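Local coordinates for protein ribulose bisphosphate carboxylase (PDB 2D69) that probably catalyses the magnesium-dependent carboxylation of ribulose 1,5-bisphosphate to two molecules of 3-phosphoglycerate, as a form III Rubisco built solely of large subunits, at residues A[153-158]-A[180-185]; A[163-168]-A[189-194]; A[275-280]-A[305-310]; A[354-359]-A[391-396]; A[378-383]-A[412-417]. All coordinates share one frame; numbering follows the deposited sequence.

Contact 1 (A[153-158]-A[180-185]); sequences PLTATV and GGIDLL
Asp183 OD2 takes two bonds from Thr155. The backbone N of Thr155 reaches Asp183 OD2 at 2.8 Å on the lone pair that faces away from the other carboxylate oxygen, with the N-H nearly straight at 166°. The hydroxyl Thr155 OG1 gives Asp183 OD2 a second bond of 3.0 Å from above the carboxylate plane. A third partner, Arg152, adds a salt bridge to the same oxygen, so the buried charge is probably well compensated. Thr155 OG1 also accepts from Asp183 N at 3.0 Å; with OG1 set between its own N and carbonyl carbon (chi1 64°), one hydroxyl faces both ends of the aspartate. Beyond this knot the two chains run as neighbouring parallel strands of the TIM barrel, joined through helix 167-179 in a beta-alpha-beta crossover. Leu184 N bonds Thr155 O at 2.8 Å, and Thr157 N bonds Leu184 O at 3.0 Å, nearly along the C=O axis. Ala156 and Leu184 put their CB atoms on one face of the sheet, 4.0 Å apart, the face on which Lys186 also lies near Ala156. On the other, helix-covered side, Ile182 crosses Thr157 at about a right angle and lays its CD1 against Thr157 OG1 at 3.5 Å.

Contact 2 (A[163-168]-A[189-194]); sequences MGWSVE and ENFTSF
Met163 reaches across to Asn190, Phe191 and Phe194 and makes a Met-aromatic contact with each of the two rings, in the loops that follow two neighbouring barrel strands. Its chain bends at chi2 (-88°) and again at chi3, which turns the thioether in among the three residues. The sulfur approaches the Phe191 ring at its edge, 5.4 Å from Met163 SD to the ring centroid and 89° off the normal. Toward Phe194 the same sulfur stands obliquely, and Met163 CE touches Phe194 CZ at 3.8 Å. Met163 and Asn190 cross at about a right angle, with SD 3.5 Å from Asn190 CB. An alanine in place of Met163 would probably open a gap beside Asn190 and the two phenylalanine rings and leave both rings without their sulfur partner. Phe191 also meets Trp165 at the edge of the indole, while Tyr170 stacks on Phe191 and meets Trp165 edge-to-face; Trp165 NE1 is bonded to Pro161 O. The second subunit packs its Ser51 on Met163 and its Leu92 on Phe194. Glu189, a predicted magnesium ligand in the same loop, pairs here with Lys162. At the Trp165 end of the contact, the ring atom Phe191 CE2 lies 4.2 Å from Trp165 O.

Contact 3 (A[275-280]-A[305-310]); sequences IHAHRA and IGVDQI. With SO4 (sulfate ion), chain F.
His276 ND1 donates to Gln309 OE1 at 2.7 Å in an almost straight bond (172°). The oxygen lies in the imidazole plane, and the donor lies on a lone pair in the amide plane; the two flat groups are turned 73° apart. Tyr248 OH holds the other end of the amide, Gln309 NE2. A leucine in place of His276 would probably leave the buried Gln309 OE1 without its donor and the amide less firmly oriented. A second side-chain bond runs to the backbone: Asp308 OD2 accepts from Ile275 N at 2.8 Å, while Phe138 and Gly139 hold its OD1. The main chains pair as adjacent parallel strands of the TIM barrel, with Asp308 N on Ile275 O at 2.9 Å and Ala277 N on Gln309 O at 3.0 Å. Apolar contacts occupy the face of Ala277 and Ile310, where Ala277 CB sits 3.7 Å from Val307 CG1 and 4.0 Å from Ile310 CG1. Hydrogen bonds to a bound ion, probably from the crystallisation liquor, lie past the strand end. With its chain extended from CG to NE, the predicted substrate-binding Arg279 turns its guanidinium edge to this sulfate, Arg279 NE to O3 at 3.0 Å and NH2 to O2 at 3.2 Å. The residue before Arg279 is His278, the predicted proton acceptor.

Contact 4 (A[354-359]-A[391-396]); sequences GLMPEL and DAIDAA
Met356 and Pro357, in the first turn of helix 356-363, carry the 354-359 side of this contact, against Ala392, Ile393 and Ala396 of the other helix. Met356 comes first and does most of the work. Its CB points at the partner helix, and CG stands anti to the carbonyl carbon (chi1 -63°), which lays Met356 CG against Ala392 CB at 4.0 Å. The chain then bends at chi2 (-66°) and chi3, so that the sulfur runs alongside the facing helix and the methyl turns away from it. On the way Met356 SD meets Ile393 CG1 at 3.7 Å and its CD1 at 4.0 Å. The sulfur thus rests on the flank of the isoleucine, and the two side chains pass at a slant. Pro357 follows with a closer approach of the backbones: its CA is 4.7 Å from the CA of Ala396, and the methyl Ala396 CB reaches Pro357 CA at 3.8 Å. The ring itself is a looser neighbour, with Pro357 CG 4.3 Å from Ala396 CB. The small Ala392 and Ala396, one turn apart, permit this approach; no hydrogen bond crosses, and the contact is held by van der Waals packing alone. Both helices belong to the outer layer of the TIM barrel. Met356 and Leu359 rest on Ile369 of strand 368-370, Ile393 reaches inward to Pro153 just ahead of strand 154-157, and the short helix 402-405 lies against Pro357 and Ala395 through Leu402.

Contact 5 (A[378-383]-A[412-417]); sequences HPDGPR and LKKSLR
His378 is pressed against helix 410-422, its ring meeting Lys414 and Ser415 at once. His378 CE1 lies 3.8 Å from Lys414 CB, and His378 CD2 lies 3.9 Å from Ser415 CB, so the imidazole spans two successive residues of the helix. With CG anti to the backbone N (chi1 -169°), the ring lies between its own turn and the helix, and each side takes one nitrogen: His378 ND1 accepts from Asp380 N at 3.0 Å, close to the ring plane and nearly straight at 168°, and NE2 is hydrogen-bonded to Glu411 O. These two bonds fix the rotation of the ring, and Ala384 and Ala388 of helix 382-398 pack on it as well. The outer part is slacker. Pro379 CB only grazes Lys414 CG at 4.4 Å, and Asp380 reaches the lysine through its aliphatic stem, Asp380 OD1 to Lys414 CD at 3.7 Å, the two side chains crossing at about a right angle. Their charged ends stay apart, Asp380 OD2 and Lys414 NZ being 4.7 Å from each other; at an exposed site the attraction is probably weak. The residues from His378 to Gly381 form a type I beta turn, closed by Gly381 N on His378 O at 3.0 Å. Gly381 then takes the N-cap position of helix 382-398, so the histidine ties a turn leading into a barrel helix to the C-terminal helix 410-422.

In the fold
All five contacts lie in the catalytic TIM-barrel domain. Contacts 1 and 3 pair neighbouring strands of the same eight-stranded parallel sheet, their centres about 17 Å apart, and touch through Leu184 and Gln309. Contact 2 crosses contact 1 along the chain, its segments following those of contact 1; it joins loops where Glu189 meets His278 of contact 3, at the predicted active site beside the second subunit. Contacts 4 and 5, centres about 14 Å apart, also alternate in sequence and share helix 382-398. Ile393 of contact 4 packs on Thr155 of contact 1, linking outer helices to the barrel wall, whereas contact 5 ties in the C-terminal helix.

Contact 1 (A[153-158]-A[180-185])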
# COMPACT_ATOMS: atom_id res chain seq x y z
N PRO A 153 37.11 22.28 -17.98
CA PRO A 153 36.31 22.47 -16.78
C PRO A 153 34.86 22.83 -17.17
O PRO A 153 34.58 23.37 -18.23
CB PRO A 153 36.99 23.63 -16.03
CG PRO A 153 37.95 24.20 -16.95
CD PRO A 153 38.24 23.21 -18.05
N LEU A 154 33.95 22.52 -16.28
CA LEU A 154 32.55 22.91 -16.46
C LEU A 154 32.38 24.30 -15.88
O LEU A 154 33.16 24.70 -15.01
CB LEU A 154 31.63 21.92 -15.75
CG LEU A 154 31.46 20.53 -16.37
CD1 LEU A 154 30.76 19.60 -15.36
CD2 LEU A 154 30.62 20.60 -17.60
N THR A 155 31.39 25.03 -16.41
CA THR A 155 31.03 26.34 -15.89
C THR A 155 29.66 26.38 -15.22
O THR A 155 28.73 25.63 -15.55
CB THR A 155 31.06 27.36 -16.98
OG1 THR A 155 30.08 27.04 -17.96
CG2 THR A 155 32.40 27.39 -17.67
N ALA A 156 29.57 27.28 -14.24
CA ALA A 156 28.40 27.48 -13.41
C ALA A 156 28.24 28.96 -13.14
O ALA A 156 29.23 29.70 -13.06
CB ALA A 156 28.54 26.74 -12.11
N THR A 157 26.97 29.38 -13.01
CA THR A 157 26.63 30.72 -12.57
C THR A 157 25.42 30.77 -11.62
O THR A 157 24.36 30.26 -11.93
CB THR A 157 26.38 31.57 -13.77
OG1 THR A 157 27.64 31.85 -14.41
CG2 THR A 157 25.95 32.96 -13.37
N VAL A 158 25.61 31.41 -10.47
CA VAL A 158 24.50 31.81 -9.60
C VAL A 158 24.05 33.21 -10.03
O VAL A 158 24.87 34.11 -10.08
CB VAL A 158 24.95 31.98 -8.14
CG1 VAL A 158 23.74 32.28 -7.23
CG2 VAL A 158 25.73 30.76 -7.66
N GLY A 180 24.19 31.53 -23.63
CA GLY A 180 25.48 32.13 -23.89
C GLY A 180 26.65 31.19 -23.66
O GLY A 180 27.78 31.53 -23.99
N GLY A 181 26.38 30.06 -23.00
CA GLY A 181 27.34 28.97 -22.91
C GLY A 181 27.59 28.40 -21.52
O GLY A 181 28.40 27.47 -21.38
N ILE A 182 26.91 28.90 -20.48
CA ILE A 182 27.11 28.35 -19.15
C ILE A 182 26.57 26.91 -19.11
O ILE A 182 25.51 26.59 -19.70
CB ILE A 182 26.43 29.22 -18.02
CG1 ILE A 182 27.13 30.53 -17.90
CG2 ILE A 182 26.58 28.57 -16.65
CD1 ILE A 182 28.62 30.41 -17.48
N ASP A 183 27.28 26.04 -18.41
CA ASP A 183 26.85 24.66 -18.37
C ASP A 183 25.76 24.48 -17.30
O ASP A 183 24.73 23.86 -17.58
CB ASP A 183 28.00 23.70 -18.12
CG ASP A 183 29.09 23.83 -19.14
OD1 ASP A 183 28.80 23.53 -20.32
OD2 ASP A 183 30.25 24.20 -18.86
N LEU A 184 26.00 25.07 -16.12
CA LEU A 184 25.26 24.82 -14.93
C LEU A 184 24.67 26.08 -14.30
O LEU A 184 25.40 26.98 -13.86
CB LEU A 184 26.20 24.14 -13.96
CG LEU A 184 26.82 22.81 -14.37
CD1 LEU A 184 27.79 22.37 -13.29
CD2 LEU A 184 25.73 21.77 -14.60
N LEU A 185 23.34 26.21 -14.29
CA LEU A 185 22.68 27.24 -13.53
C LEU A 185 22.80 26.80 -12.11
O LEU A 185 22.71 25.60 -11.83
CB LEU A 185 21.23 27.31 -13.93
CG LEU A 185 20.37 28.33 -13.15
CD1 LEU A 185 20.82 29.78 -13.41
CD2 LEU A 185 18.92 28.13 -13.50

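Contact 2 (A[163-168]-A[189-194])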
# COMPACT_ATOMS: atom_id res chain seq x y z
N MET A 163 18.70 36.57 -4.24
CA MET A 163 17.30 36.35 -3.87
C MET A 163 16.33 37.32 -4.56
O MET A 163 16.75 38.35 -5.05
CB MET A 163 17.17 36.49 -2.35
CG MET A 163 18.20 35.62 -1.60
SD MET A 163 17.58 33.94 -1.29
CE MET A 163 16.84 34.31 0.38
N GLY A 164 15.05 36.96 -4.60
CA GLY A 164 13.96 37.86 -4.92
C GLY A 164 13.29 37.55 -6.23
O GLY A 164 12.28 38.15 -6.60
N TRP A 165 13.88 36.67 -7.00
CA TRP A 165 13.35 36.32 -8.32
C TRP A 165 12.01 35.54 -8.28
O TRP A 165 11.88 34.53 -7.56
CB TRP A 165 14.34 35.39 -9.02
CG TRP A 165 15.75 35.88 -9.12
CD1 TRP A 165 16.73 35.67 -8.23
CD2 TRP A 165 16.33 36.62 -10.20
NE1 TRP A 165 17.89 36.24 -8.66
CE2 TRP A 165 17.68 36.84 -9.87
CE3 TRP A 165 15.84 37.12 -11.39
CZ2 TRP A 165 18.55 37.54 -10.69
CZ3 TRP A 165 16.72 37.81 -12.24
CH2 TRP A 165 18.05 38.01 -11.87
N SER A 166 11.06 35.97 -9.12
CA SER A 166 9.91 35.17 -9.52
C SER A 166 10.32 34.07 -10.51
O SER A 166 11.37 34.10 -11.15
CB SER A 166 8.83 36.04 -10.20
OG SER A 166 9.16 36.29 -11.55
N VAL A 167 9.43 33.11 -10.64
CA VAL A 167 9.68 31.96 -11.47
C VAL A 167 9.96 32.45 -12.88
O VAL A 167 10.93 32.02 -13.51
CB VAL A 167 8.49 30.94 -11.39
CG1 VAL A 167 8.63 29.88 -12.37
CG2 VAL A 167 8.44 30.35 -9.94
N GLU A 168 9.16 33.39 -13.35
CA GLU A 168 9.30 33.92 -14.71
C GLU A 168 10.61 34.68 -14.91
O GLU A 168 11.26 34.55 -15.93
CB GLU A 168 8.13 34.85 -15.04
CG GLU A 168 8.10 35.30 -16.50
CD GLU A 168 8.20 34.12 -17.49
OE1 GLU A 168 8.90 34.23 -18.52
OE2 GLU A 168 7.58 33.06 -17.22
N GLU A 189 22.65 29.39 -2.02
CA GLU A 189 22.45 28.56 -0.84
C GLU A 189 21.24 28.96 0.01
O GLU A 189 20.69 28.14 0.73
CB GLU A 189 23.74 28.53 0.00
CG GLU A 189 24.08 29.78 0.82
CD GLU A 189 24.76 30.91 0.04
OE1 GLU A 189 24.93 32.02 0.65
OE2 GLU A 189 25.07 30.72 -1.16
N ASN A 190 20.86 30.21 -0.06
CA ASN A 190 19.65 30.72 0.62
C ASN A 190 18.35 30.52 -0.16
O ASN A 190 17.28 30.65 0.40
CB ASN A 190 19.78 32.24 0.85
CG ASN A 190 21.01 32.59 1.65
OD1 ASN A 190 21.61 31.71 2.28
ND2 ASN A 190 21.38 33.86 1.66
N PHE A 191 18.44 30.26 -1.45
CA PHE A 191 17.29 30.31 -2.34
C PHE A 191 16.64 28.94 -2.47
O PHE A 191 17.10 28.10 -3.23
CB PHE A 191 17.77 30.81 -3.69
CG PHE A 191 16.69 31.06 -4.69
CD1 PHE A 191 16.49 30.17 -5.74
CD2 PHE A 191 15.96 32.22 -4.65
CE1 PHE A 191 15.51 30.44 -6.72
CE2 PHE A 191 14.98 32.50 -5.62
CZ PHE A 191 14.75 31.60 -6.64
N THR A 192 15.58 28.69 -1.70
CA THR A 192 14.92 27.37 -1.68
C THR A 192 13.55 27.41 -2.32
O THR A 192 13.38 27.06 -3.50
CB THR A 192 14.86 26.87 -0.25
OG1 THR A 192 14.32 27.87 0.64
CG2 THR A 192 16.27 26.57 0.26
N SER A 193 12.60 27.92 -1.56
CA SER A 193 11.21 27.96 -1.96
C SER A 193 10.55 29.11 -1.25
O SER A 193 10.67 29.20 -0.05
CB SER A 193 10.44 26.67 -1.64
OG SER A 193 9.27 26.68 -2.43
N PHE A 194 9.90 29.99 -2.03
CA PHE A 194 9.19 31.14 -1.52
C PHE A 194 7.81 31.27 -2.16
O PHE A 194 7.57 30.70 -3.29
CB PHE A 194 10.05 32.39 -1.77
CG PHE A 194 11.49 32.23 -1.34
CD1 PHE A 194 12.48 31.90 -2.26
CD2 PHE A 194 11.85 32.40 -0.02
CE1 PHE A 194 13.80 31.73 -1.84
CE2 PHE A 194 13.15 32.21 0.39
CZ PHE A 194 14.13 31.88 -0.53

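Contact 3 (A[275-280]-A[305-310])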
# COMPACT_ATOMS: atom_id res chain seq x y z
N ILE A 275 25.02 14.90 -6.74
CA ILE A 275 24.91 15.82 -5.62
C ILE A 275 26.02 16.88 -5.71
O ILE A 275 27.20 16.58 -5.84
CB ILE A 275 25.01 15.11 -4.27
CG1 ILE A 275 23.86 14.12 -4.07
CG2 ILE A 275 24.96 16.10 -3.13
CD1 ILE A 275 24.02 13.21 -2.88
N HIS A 276 25.59 18.13 -5.71
CA HIS A 276 26.46 19.27 -5.59
C HIS A 276 26.36 19.73 -4.14
O HIS A 276 25.29 20.10 -3.67
CB HIS A 276 26.03 20.39 -6.53
CG HIS A 276 26.85 21.62 -6.37
ND1 HIS A 276 27.90 21.93 -7.21
CD2 HIS A 276 26.82 22.59 -5.43
CE1 HIS A 276 28.46 23.06 -6.80
NE2 HIS A 276 27.84 23.47 -5.70
N ALA A 277 27.47 19.69 -3.44
CA ALA A 277 27.48 20.09 -2.04
C ALA A 277 27.95 21.53 -1.94
O ALA A 277 29.05 21.88 -2.38
CB ALA A 277 28.39 19.18 -1.26
N HIS A 278 27.10 22.34 -1.35
CA HIS A 278 27.42 23.69 -0.96
C HIS A 278 27.81 23.61 0.50
O HIS A 278 27.21 22.87 1.27
CB HIS A 278 26.23 24.61 -1.18
CG HIS A 278 26.58 26.06 -1.11
ND1 HIS A 278 27.22 26.63 -0.03
CD2 HIS A 278 26.41 27.07 -2.02
CE1 HIS A 278 27.45 27.91 -0.27
NE2 HIS A 278 26.94 28.21 -1.46
N ARG A 279 28.83 24.33 0.87
CA ARG A 279 29.38 24.17 2.22
C ARG A 279 29.04 25.33 3.14
O ARG A 279 29.69 25.52 4.19
CB ARG A 279 30.90 24.02 2.10
CG ARG A 279 31.59 25.21 1.46
CD ARG A 279 33.05 24.97 1.33
NE ARG A 279 33.77 26.15 0.92
CZ ARG A 279 35.08 26.35 1.10
NH1 ARG A 279 35.81 25.45 1.75
NH2 ARG A 279 35.64 27.50 0.69
N ALA A 280 28.04 26.15 2.79
CA ALA A 280 27.69 27.28 3.68
C ALA A 280 27.65 26.84 5.15
O ALA A 280 27.11 25.79 5.47
CB ALA A 280 26.36 27.89 3.28
N ILE A 305 30.69 9.43 1.81
CA ILE A 305 29.26 9.31 1.66
C ILE A 305 28.94 9.38 0.18
O ILE A 305 28.30 8.49 -0.41
CB ILE A 305 28.51 10.42 2.46
CG1 ILE A 305 28.69 10.17 3.95
CG2 ILE A 305 27.01 10.35 2.14
CD1 ILE A 305 28.43 11.38 4.82
N GLY A 306 29.44 10.43 -0.46
CA GLY A 306 29.30 10.50 -1.90
C GLY A 306 28.72 11.72 -2.53
O GLY A 306 27.83 11.58 -3.37
N VAL A 307 29.23 12.91 -2.21
CA VAL A 307 28.91 14.12 -3.00
C VAL A 307 29.69 14.01 -4.27
O VAL A 307 30.76 13.42 -4.26
CB VAL A 307 29.20 15.45 -2.22
CG1 VAL A 307 28.46 15.47 -0.92
CG2 VAL A 307 30.64 15.68 -2.07
N ASP A 308 29.17 14.50 -5.38
CA ASP A 308 29.87 14.40 -6.67
C ASP A 308 30.75 15.60 -7.01
O ASP A 308 31.67 15.51 -7.88
CB ASP A 308 28.85 14.21 -7.77
CG ASP A 308 28.08 12.96 -7.60
OD1 ASP A 308 28.57 11.92 -8.10
OD2 ASP A 308 26.97 12.92 -7.00
N GLN A 309 30.47 16.71 -6.32
CA GLN A 309 31.24 17.96 -6.46
C GLN A 309 31.07 18.80 -5.20
O GLN A 309 30.04 18.71 -4.53
CB GLN A 309 30.88 18.76 -7.72
CG GLN A 309 29.47 19.06 -7.91
CD GLN A 309 29.15 19.51 -9.33
OE1 GLN A 309 28.58 20.61 -9.52
NE2 GLN A 309 29.45 18.70 -10.28
N ILE A 310 32.09 19.52 -4.83
CA ILE A 310 32.04 20.31 -3.59
C ILE A 310 32.96 21.52 -3.69
O ILE A 310 34.06 21.44 -4.29
CB ILE A 310 32.40 19.43 -2.34
CG1 ILE A 310 32.21 20.18 -1.04
CG2 ILE A 310 33.82 18.97 -2.42
CD1 ILE A 310 32.26 19.30 0.18
S SO4 F . 32.73 29.02 -1.33
O1 SO4 F . 31.78 29.94 -1.96
O2 SO4 F . 33.61 29.69 -0.38
O3 SO4 F . 31.94 28.00 -0.62
O4 SO4 F . 33.50 28.39 -2.42

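Contact 4 (A[354-359]-A[391-396])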
# COMPACT_ATOMS: atom_id res chain seq x y z
N GLY A 354 39.41 36.71 -17.38
CA GLY A 354 40.85 36.98 -17.30
C GLY A 354 41.60 36.13 -16.26
O GLY A 354 42.81 36.04 -16.28
N LEU A 355 40.89 35.47 -15.36
CA LEU A 355 41.56 34.61 -14.40
C LEU A 355 41.63 33.17 -14.83
O LEU A 355 42.24 32.38 -14.12
CB LEU A 355 40.86 34.70 -13.05
CG LEU A 355 40.86 36.11 -12.45
CD1 LEU A 355 40.32 36.06 -11.02
CD2 LEU A 355 42.25 36.73 -12.46
N MET A 356 41.04 32.82 -15.97
CA MET A 356 40.91 31.40 -16.30
C MET A 356 42.26 30.76 -16.60
O MET A 356 42.50 29.65 -16.16
CB MET A 356 39.91 31.14 -17.44
CG MET A 356 38.47 31.53 -17.14
SD MET A 356 37.74 30.54 -15.85
CE MET A 356 37.93 31.65 -14.41
N PRO A 357 43.16 31.41 -17.35
CA PRO A 357 44.52 30.83 -17.54
C PRO A 357 45.23 30.48 -16.23
O PRO A 357 45.67 29.36 -16.10
CB PRO A 357 45.25 31.91 -18.36
CG PRO A 357 44.14 32.56 -19.17
CD PRO A 357 42.97 32.64 -18.14
N GLU A 358 45.26 31.38 -15.27
CA GLU A 358 45.93 31.13 -14.00
C GLU A 358 45.21 30.03 -13.21
O GLU A 358 45.84 29.10 -12.66
CB GLU A 358 46.00 32.44 -13.19
CG GLU A 358 46.85 32.37 -11.93
CD GLU A 358 46.70 33.58 -10.99
OE1 GLU A 358 45.97 34.56 -11.31
OE2 GLU A 358 47.36 33.56 -9.90
N LEU A 359 43.88 30.12 -13.17
CA LEU A 359 43.09 29.13 -12.43
C LEU A 359 43.36 27.71 -12.94
O LEU A 359 43.66 26.82 -12.16
CB LEU A 359 41.61 29.46 -12.50
CG LEU A 359 40.71 28.48 -11.76
CD1 LEU A 359 40.94 28.63 -10.27
CD2 LEU A 359 39.24 28.70 -12.12
N ASP A 391 34.95 31.29 -23.71
CA ASP A 391 36.02 31.54 -24.66
C ASP A 391 37.35 31.62 -23.95
O ASP A 391 38.35 31.14 -24.45
CB ASP A 391 35.78 32.83 -25.40
CG ASP A 391 34.70 32.72 -26.46
OD1 ASP A 391 34.27 31.60 -26.86
OD2 ASP A 391 34.23 33.72 -26.96
N ALA A 392 37.37 32.22 -22.76
CA ALA A 392 38.60 32.28 -22.00
C ALA A 392 39.07 30.88 -21.60
O ALA A 392 40.26 30.63 -21.58
CB ALA A 392 38.48 33.19 -20.78
N ILE A 393 38.15 29.97 -21.27
CA ILE A 393 38.50 28.59 -20.92
C ILE A 393 39.01 27.84 -22.17
O ILE A 393 40.01 27.15 -22.10
CB ILE A 393 37.29 27.87 -20.25
CG1 ILE A 393 37.02 28.45 -18.86
CG2 ILE A 393 37.54 26.39 -20.14
CD1 ILE A 393 35.61 28.23 -18.39
N ASP A 394 38.37 28.02 -23.32
CA ASP A 394 38.84 27.35 -24.53
C ASP A 394 40.28 27.81 -24.83
O ASP A 394 41.11 26.99 -25.19
CB ASP A 394 37.94 27.63 -25.72
CG ASP A 394 36.64 26.91 -25.65
OD1 ASP A 394 36.52 25.89 -24.94
OD2 ASP A 394 35.66 27.30 -26.31
N ALA A 395 40.56 29.10 -24.67
CA ALA A 395 41.90 29.64 -24.84
C ALA A 395 42.90 29.10 -23.82
O ALA A 395 44.00 28.70 -24.18
CB ALA A 395 41.88 31.17 -24.81
N ALA A 396 42.57 29.13 -22.54
CA ALA A 396 43.47 28.58 -21.54
C ALA A 396 43.86 27.13 -21.94
O ALA A 396 45.01 26.78 -21.93
CB ALA A 396 42.83 28.62 -20.15

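Contact 5 (A[378-383]-A[412-417])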
# COMPACT_ATOMS: atom_id res chain seq x y z
N HIS A 378 28.96 41.43 -17.07
CA HIS A 378 29.57 41.75 -18.35
C HIS A 378 28.83 42.97 -18.87
O HIS A 378 27.62 43.04 -18.76
CB HIS A 378 29.40 40.59 -19.30
CG HIS A 378 30.22 40.72 -20.53
ND1 HIS A 378 29.88 41.58 -21.55
CD2 HIS A 378 31.38 40.13 -20.90
CE1 HIS A 378 30.78 41.50 -22.51
NE2 HIS A 378 31.68 40.60 -22.17
N PRO A 379 29.56 43.96 -19.40
CA PRO A 379 28.93 45.14 -20.01
C PRO A 379 27.85 44.88 -21.06
O PRO A 379 26.99 45.73 -21.22
CB PRO A 379 30.11 45.88 -20.64
CG PRO A 379 31.25 45.51 -19.81
CD PRO A 379 31.03 44.05 -19.40
N ASP A 380 27.88 43.74 -21.75
CA ASP A 380 26.89 43.47 -22.78
C ASP A 380 25.80 42.53 -22.27
O ASP A 380 24.93 42.13 -23.03
CB ASP A 380 27.55 42.87 -24.01
CG ASP A 380 28.41 43.84 -24.73
OD1 ASP A 380 29.40 43.42 -25.37
OD2 ASP A 380 28.18 45.04 -24.71
N GLY A 381 25.82 42.21 -20.99
CA GLY A 381 24.77 41.42 -20.36
C GLY A 381 25.21 39.99 -20.08
O GLY A 381 26.28 39.58 -20.51
N PRO A 382 24.41 39.26 -19.34
CA PRO A 382 24.78 37.91 -18.89
C PRO A 382 25.03 36.90 -20.01
O PRO A 382 25.92 36.09 -19.88
CB PRO A 382 23.62 37.47 -17.99
CG PRO A 382 22.52 38.44 -18.21
CD PRO A 382 23.09 39.70 -18.82
N ARG A 383 24.29 36.94 -21.10
CA ARG A 383 24.59 36.03 -22.21
C ARG A 383 26.00 36.25 -22.72
O ARG A 383 26.76 35.30 -22.91
CB ARG A 383 23.63 36.27 -23.35
CG ARG A 383 23.46 35.14 -24.34
CD ARG A 383 22.86 35.66 -25.59
NE ARG A 383 21.88 34.79 -26.24
CZ ARG A 383 20.56 34.82 -26.06
NH1 ARG A 383 19.97 35.61 -25.17
NH2 ARG A 383 19.81 33.98 -26.77
N LEU A 412 34.83 38.43 -25.05
CA LEU A 412 36.04 38.30 -24.26
C LEU A 412 36.83 39.61 -24.35
O LEU A 412 37.40 40.06 -23.38
CB LEU A 412 36.86 37.09 -24.73
CG LEU A 412 38.22 36.97 -24.06
CD1 LEU A 412 38.08 36.80 -22.52
CD2 LEU A 412 39.03 35.84 -24.71
N LYS A 413 36.83 40.24 -25.52
CA LYS A 413 37.53 41.53 -25.66
C LYS A 413 36.96 42.57 -24.68
O LYS A 413 37.71 43.25 -24.01
CB LYS A 413 37.45 42.02 -27.11
CG LYS A 413 38.46 43.14 -27.50
CD LYS A 413 38.16 43.65 -28.89
CE LYS A 413 39.37 44.27 -29.56
NZ LYS A 413 38.93 45.13 -30.72
N LYS A 414 35.63 42.65 -24.55
CA LYS A 414 35.01 43.67 -23.68
C LYS A 414 35.27 43.38 -22.22
O LYS A 414 35.44 44.30 -21.41
CB LYS A 414 33.50 43.77 -23.89
CG LYS A 414 32.95 45.21 -23.88
CD LYS A 414 32.39 45.58 -25.25
CE LYS A 414 31.50 46.82 -25.25
NZ LYS A 414 31.73 47.59 -26.56
N SER A 415 35.27 42.10 -21.87
CA SER A 415 35.47 41.66 -20.52
C SER A 415 36.89 42.08 -20.10
O SER A 415 37.08 42.58 -19.00
CB SER A 415 35.28 40.13 -20.43
OG SER A 415 35.60 39.63 -19.14
N LEU A 416 37.88 41.81 -20.94
CA LEU A 416 39.27 42.18 -20.65
C LEU A 416 39.46 43.71 -20.48
O LEU A 416 40.12 44.18 -19.56
CB LEU A 416 40.21 41.65 -21.75
CG LEU A 416 40.32 40.10 -21.78
CD1 LEU A 416 41.21 39.66 -22.92
CD2 LEU A 416 40.77 39.46 -20.43
N ARG A 417 38.83 44.47 -21.34
CA ARG A 417 38.94 45.92 -21.29
C ARG A 417 38.32 46.43 -19.96
O ARG A 417 38.92 47.26 -19.29
CB ARG A 417 38.26 46.47 -22.53
CG ARG A 417 38.36 47.96 -22.80
CD ARG A 417 37.45 48.38 -23.99
NE ARG A 417 36.22 49.04 -23.52
CZ ARG A 417 36.11 50.38 -23.36
NH1 ARG A 417 37.14 51.17 -23.64
NH2 ARG A 417 34.97 50.92 -22.91